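Long-range contacts in cell division control protein Cdc48 (PDB 5E7P), which binds ADP and, as a member of the AAA ATPase family, probably hydrolyses ATP: residues 244-249 with 285-290; 320-325 with 360-365. One frame throughout, in Å; residues are numbered along the deposited sequence.

Contact 1 (244-249 with 285-290); sequences WLRLSL and ASRRVV
Arg287 reaches across to the last turn of helix 237-249 and lays its guanidinium against Leu245, Arg246 and Leu249. A bend at chi2 (-77°) turns CD toward the helix, and the chain continues extended. One face of the guanidinium lies over Leu249 CD1 and the carbonyl oxygen of Leu245. That oxygen already takes the helical bond from Leu249 N and stands 4.1 Å from Arg287 NH2, too far for a hydrogen bond. Leu249 crosses the same arginine obliquely: its CD1 lies 3.9 Å from Arg287 CD, and its CB 3.7 Å from Arg287 NH1.

At the guanidinium edge, in plane, sits Arg246 CG, 3.5 Å from Arg287 NH2. Arg246 extends from there, and its own guanidinium is turned 47° from that of Arg287, with Arg287 NH2 over one of its faces. The two positive groups come close, Arg246 NH1 to Arg287 NH2 being 3.8 Å, a repulsion that nearby acids probably offset: Asp250 forms a salt bridge with Arg287 NH2, and Asp242 one with Arg246 NE. No hydrogen bond joins the two segments directly.

This is a surface contact. It joins the C-terminal end of helix 237-249 to the loop that leads from helix 276-283 into strand 289-293, and Arg287 also packs on Val322 of the adjacent strand 321-326.

Contact 2 (320-325 with 360-365); sequences GGVLFI and GVAFIA
Phe324 meets the partner strand edge-on, its CD1 lying 3.1 Å from Ile364 O, with Ala365 CA also near the ring plane. Phe363 has Ile325 CD1 at its edge, 4.0 Å from CE1, while Leu323 O approaches its CD1 obliquely and Leu323 CD2 packs on the same ring carbon. Helix 276-283 packs against Phe324, and helix 344-356 against Phe363, so the two rings serve opposite faces of the sheet. Val322 CG1 meets Ile364 CD1 at 4.1 Å on the Phe324 face.

Between the faces, five backbone hydrogen bonds join the two segments, four of them between the parallel strands and the first from Gly321 N to Gly360 O (2.7 Å), just before strand 361-366; the last runs from Ile325 N to Ile364 O (3.1 Å). Gly320 and Gly321 both have positive phi, with backbone angles that call for glycine.

The chemistry is that of a buried parallel pair in a P-loop NTPase core: backbone polar groups bond to one another and the side chains are wholly apolar. Phe324 also touches Ala277, an ADP-binding residue, which links this hydrophobic packing to the helix that follows the nucleotide-binding loop.

Overall arrangement
From the N terminus, helix 237-249 comes first; the chain then runs through strand 265-269 and helix 276-283 before contact 1 closes that loop at 285-290. Strand 289-293 and helix 302-319 follow, leading to strand 321-326. Contact 2 closes a second loop, a beta-alpha-beta crossover through helix 344-356 to strand 361-366. The loops are in series, neither nested nor crossed. The contact centres are about 7 Å apart, and the contacts meet directly where strands 289-293 and 321-326 pair, with probable hydrogen bonds between Val290 and both Val322 and Phe324. Contact 1 ties the end of helix 237-249 to the loop entering strand 289-293, and contact 2 joins two strands within the sheet.

Contact 1 (244-249 with 285-290)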
loop_
_atom_site.group_PDB
_atom_site.type_symbol
_atom_site.label_atom_id
_atom_site.label_comp_id
_atom_site.label_asym_id
_atom_site.label_seq_id
_atom_site.Cartn_x
_atom_site.Cartn_y
_atom_site.Cartn_z
ATOM N N TRP A 244 -25.592 8.820 -1.415
ATOM C CA TRP A 244 -25.998 8.213 -0.154
ATOM C C TRP A 244 -26.275 9.276 0.907
ATOM O O TRP A 244 -27.281 9.212 1.613
ATOM C CB TRP A 244 -24.915 7.266 0.352
ATOM C CG TRP A 244 -24.838 5.963 -0.377
ATOM C CD1 TRP A 244 -25.772 5.433 -1.218
ATOM C CD2 TRP A 244 -23.758 5.023 -0.330
ATOM N NE1 TRP A 244 -25.342 4.219 -1.696
ATOM C CE2 TRP A 244 -24.109 3.943 -1.165
ATOM C CE3 TRP A 244 -22.528 4.990 0.339
ATOM C CZ2 TRP A 244 -23.276 2.841 -1.347
ATOM C CZ3 TRP A 244 -21.705 3.894 0.159
ATOM C CH2 TRP A 244 -22.081 2.836 -0.679
ATOM N N LEU A 245 -25.369 10.243 1.012
ATOM C CA LEU A 245 -25.508 11.336 1.967
ATOM C C LEU A 245 -26.762 12.162 1.716
ATOM O O LEU A 245 -27.470 12.528 2.654
ATOM C CB LEU A 245 -24.285 12.253 1.918
ATOM C CG LEU A 245 -23.093 11.898 2.800
ATOM C CD1 LEU A 245 -21.995 12.934 2.629
ATOM C CD2 LEU A 245 -23.515 11.789 4.262
ATOM N N ARG A 246 -27.030 12.459 0.450
ATOM C CA ARG A 246 -28.164 13.303 0.103
ATOM C C ARG A 246 -29.495 12.622 0.403
ATOM O O ARG A 246 -30.416 13.254 0.914
ATOM C CB ARG A 246 -28.077 13.759 -1.356
ATOM C CG ARG A 246 -26.846 14.610 -1.627
ATOM C CD ARG A 246 -26.898 15.335 -2.960
ATOM N NE ARG A 246 -25.782 16.273 -3.071
ATOM C CZ ARG A 246 -25.798 17.516 -2.598
ATOM N NH1 ARG A 246 -26.880 17.983 -1.989
ATOM N NH2 ARG A 246 -24.733 18.296 -2.736
ATOM N N LEU A 247 -29.586 11.330 0.105
ATOM C CA LEU A 247 -30.795 10.570 0.402
ATOM C C LEU A 247 -31.051 10.515 1.904
ATOM O O LEU A 247 -32.178 10.699 2.362
ATOM C CB LEU A 247 -30.689 9.152 -0.158
ATOM C CG LEU A 247 -30.776 9.012 -1.676
ATOM C CD1 LEU A 247 -30.545 7.571 -2.070
ATOM C CD2 LEU A 247 -32.126 9.499 -2.184
ATOM N N SER A 248 -29.994 10.269 2.667
ATOM C CA SER A 248 -30.112 10.166 4.114
ATOM C C SER A 248 -30.434 11.505 4.770
ATOM O O SER A 248 -31.321 11.588 5.614
ATOM C CB SER A 248 -28.833 9.587 4.713
ATOM O OG SER A 248 -28.931 9.501 6.124
ATOM N N LEU A 249 -29.717 12.552 4.374
ATOM C CA LEU A 249 -29.806 13.840 5.054
ATOM C C LEU A 249 -30.800 14.821 4.438
ATOM O O LEU A 249 -31.393 15.625 5.156
ATOM C CB LEU A 249 -28.427 14.497 5.133
ATOM C CG LEU A 249 -27.341 13.727 5.884
ATOM C CD1 LEU A 249 -26.049 14.529 5.928
ATOM C CD2 LEU A 249 -27.814 13.375 7.287
ATOM N N ALA A 285 -18.621 18.861 1.836
ATOM C CA ALA A 285 -18.291 20.287 1.827
ATOM C C ALA A 285 -19.441 21.207 2.244
ATOM O O ALA A 285 -19.220 22.213 2.918
ATOM C CB ALA A 285 -17.761 20.696 0.464
ATOM N N SER A 286 -20.662 20.861 1.847
ATOM C CA SER A 286 -21.821 21.691 2.163
ATOM C C SER A 286 -22.442 21.323 3.508
ATOM O O SER A 286 -23.385 21.969 3.958
ATOM C CB SER A 286 -22.875 21.596 1.058
ATOM O OG SER A 286 -23.423 20.290 0.988
ATOM N N ARG A 287 -21.913 20.280 4.141
ATOM C CA ARG A 287 -22.396 19.842 5.445
ATOM C C ARG A 287 -21.487 20.395 6.533
ATOM O O ARG A 287 -20.359 20.807 6.255
ATOM C CB ARG A 287 -22.385 18.314 5.534
ATOM C CG ARG A 287 -22.863 17.593 4.291
ATOM C CD ARG A 287 -24.368 17.635 4.169
ATOM N NE ARG A 287 -24.826 17.004 2.936
ATOM C CZ ARG A 287 -26.102 16.917 2.572
ATOM N NH1 ARG A 287 -27.050 17.420 3.351
ATOM N NH2 ARG A 287 -26.430 16.325 1.431
ATOM N N ARG A 288 -21.971 20.406 7.770
ATOM C CA ARG A 288 -21.087 20.673 8.896
ATOM C C ARG A 288 -20.450 19.352 9.319
ATOM O O ARG A 288 -21.129 18.334 9.474
ATOM C CB ARG A 288 -21.820 21.362 10.058
ATOM C CG ARG A 288 -22.721 20.473 10.897
ATOM C CD ARG A 288 -23.473 21.282 11.950
ATOM N NE ARG A 288 -22.585 21.946 12.903
ATOM C CZ ARG A 288 -22.234 21.439 14.081
ATOM N NH1 ARG A 288 -21.424 22.120 14.879
ATOM N NH2 ARG A 288 -22.691 20.251 14.460
ATOM N N VAL A 289 -19.132 19.357 9.463
ATOM C CA VAL A 289 -18.423 18.122 9.749
ATOM C C VAL A 289 -17.706 18.171 11.087
ATOM O O VAL A 289 -16.924 19.082 11.356
ATOM C CB VAL A 289 -17.409 17.785 8.642
ATOM C CG1 VAL A 289 -16.763 16.440 8.914
ATOM C CG2 VAL A 289 -18.095 17.779 7.295
ATOM N N VAL A 290 -17.990 17.182 11.924
ATOM C CA VAL A 290 -17.250 16.993 13.158
ATOM C C VAL A 290 -16.196 15.925 12.902
ATOM O O VAL A 290 -16.522 14.755 12.695
ATOM C CB VAL A 290 -18.172 16.559 14.306
ATOM C CG1 VAL A 290 -17.366 16.339 15.579
ATOM C CG2 VAL A 290 -19.259 17.602 14.524
#

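Contact 2 (320-325 with 360-365)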
loop_
_atom_site.group_PDB
_atom_site.type_symbol
_atom_site.label_atom_id
_atom_site.label_comp_id
_atom_site.label_asym_id
_atom_site.label_seq_id
_atom_site.Cartn_x
_atom_site.Cartn_y
_atom_site.Cartn_z
ATOM N N GLY A 320 -26.582 18.275 14.189
ATOM C CA GLY A 320 -26.693 17.396 13.039
ATOM C C GLY A 320 -25.468 17.524 12.155
ATOM O O GLY A 320 -24.582 18.332 12.427
ATOM N N GLY A 321 -25.409 16.723 11.097
ATOM C CA GLY A 321 -24.294 16.783 10.170
ATOM C C GLY A 321 -23.524 15.481 10.074
ATOM O O GLY A 321 -24.071 14.404 10.310
ATOM N N VAL A 322 -22.243 15.581 9.734
ATOM C CA VAL A 322 -21.421 14.399 9.517
ATOM C C VAL A 322 -20.329 14.237 10.572
ATOM O O VAL A 322 -19.517 15.141 10.785
ATOM C CB VAL A 322 -20.764 14.426 8.127
ATOM C CG1 VAL A 322 -19.909 13.194 7.923
ATOM C CG2 VAL A 322 -21.818 14.512 7.052
ATOM N N LEU A 323 -20.318 13.081 11.230
ATOM C CA LEU A 323 -19.212 12.709 12.106
ATOM C C LEU A 323 -18.196 11.930 11.284
ATOM O O LEU A 323 -18.504 10.863 10.749
ATOM C CB LEU A 323 -19.693 11.858 13.286
ATOM C CG LEU A 323 -18.615 11.444 14.300
ATOM C CD1 LEU A 323 -18.078 12.651 15.066
ATOM C CD2 LEU A 323 -19.137 10.392 15.266
ATOM N N PHE A 324 -16.989 12.474 11.168
ATOM C CA PHE A 324 -15.957 11.857 10.344
ATOM C C PHE A 324 -14.714 11.495 11.152
ATOM O O PHE A 324 -14.099 12.351 11.790
ATOM C CB PHE A 324 -15.597 12.769 9.161
ATOM C CG PHE A 324 -14.383 12.324 8.392
ATOM C CD1 PHE A 324 -14.228 10.999 8.008
ATOM C CD2 PHE A 324 -13.402 13.236 8.034
ATOM C CE1 PHE A 324 -13.108 10.592 7.298
ATOM C CE2 PHE A 324 -12.283 12.836 7.320
ATOM C CZ PHE A 324 -12.136 11.514 6.953
ATOM N N ILE A 325 -14.353 10.217 11.118
ATOM C CA ILE A 325 -13.121 9.753 11.743
ATOM C C ILE A 325 -12.150 9.228 10.689
ATOM O O ILE A 325 -12.356 8.159 10.112
ATOM C CB ILE A 325 -13.383 8.661 12.805
ATOM C CG1 ILE A 325 -14.303 9.198 13.901
ATOM C CG2 ILE A 325 -12.077 8.196 13.416
ATOM C CD1 ILE A 325 -14.647 8.179 14.964
ATOM N N GLY A 360 -30.651 13.335 11.173
ATOM C CA GLY A 360 -29.853 14.446 10.685
ATOM C C GLY A 360 -28.364 14.261 10.917
ATOM O O GLY A 360 -27.580 15.193 10.747
ATOM N N VAL A 361 -27.971 13.054 11.311
ATOM C CA VAL A 361 -26.563 12.747 11.540
ATOM C C VAL A 361 -26.111 11.564 10.686
ATOM O O VAL A 361 -26.789 10.540 10.617
ATOM C CB VAL A 361 -26.286 12.441 13.028
ATOM C CG1 VAL A 361 -24.865 11.920 13.215
ATOM C CG2 VAL A 361 -26.517 13.679 13.880
ATOM N N ALA A 362 -24.965 11.712 10.028
ATOM C CA ALA A 362 -24.379 10.620 9.258
ATOM C C ALA A 362 -22.954 10.340 9.728
ATOM O O ALA A 362 -22.264 11.238 10.212
ATOM C CB ALA A 362 -24.399 10.945 7.770
ATOM N N PHE A 363 -22.515 9.095 9.581
ATOM C CA PHE A 363 -21.193 8.691 10.051
ATOM C C PHE A 363 -20.332 8.129 8.925
ATOM O O PHE A 363 -20.723 7.182 8.240
ATOM C CB PHE A 363 -21.322 7.672 11.185
ATOM C CG PHE A 363 -20.008 7.119 11.666
ATOM C CD1 PHE A 363 -19.041 7.955 12.198
ATOM C CD2 PHE A 363 -19.753 5.760 11.611
ATOM C CE1 PHE A 363 -17.836 7.448 12.650
ATOM C CE2 PHE A 363 -18.550 5.247 12.065
ATOM C CZ PHE A 363 -17.589 6.093 12.581
ATOM N N ILE A 364 -19.161 8.727 8.734
ATOM C CA ILE A 364 -18.207 8.249 7.741
ATOM C C ILE A 364 -16.831 8.047 8.364
ATOM O O ILE A 364 -16.311 8.933 9.037
ATOM C CB ILE A 364 -18.068 9.229 6.558
ATOM C CG1 ILE A 364 -19.422 9.456 5.882
ATOM C CG2 ILE A 364 -17.054 8.709 5.552
ATOM C CD1 ILE A 364 -19.381 10.511 4.802
ATOM N N ALA A 365 -16.246 6.877 8.139
ATOM C CA ALA A 365 -14.899 6.595 8.619
ATOM C C ALA A 365 -14.029 6.034 7.497
ATOM O O ALA A 365 -14.524 5.371 6.582
ATOM C CB ALA A 365 -14.948 5.633 9.784
#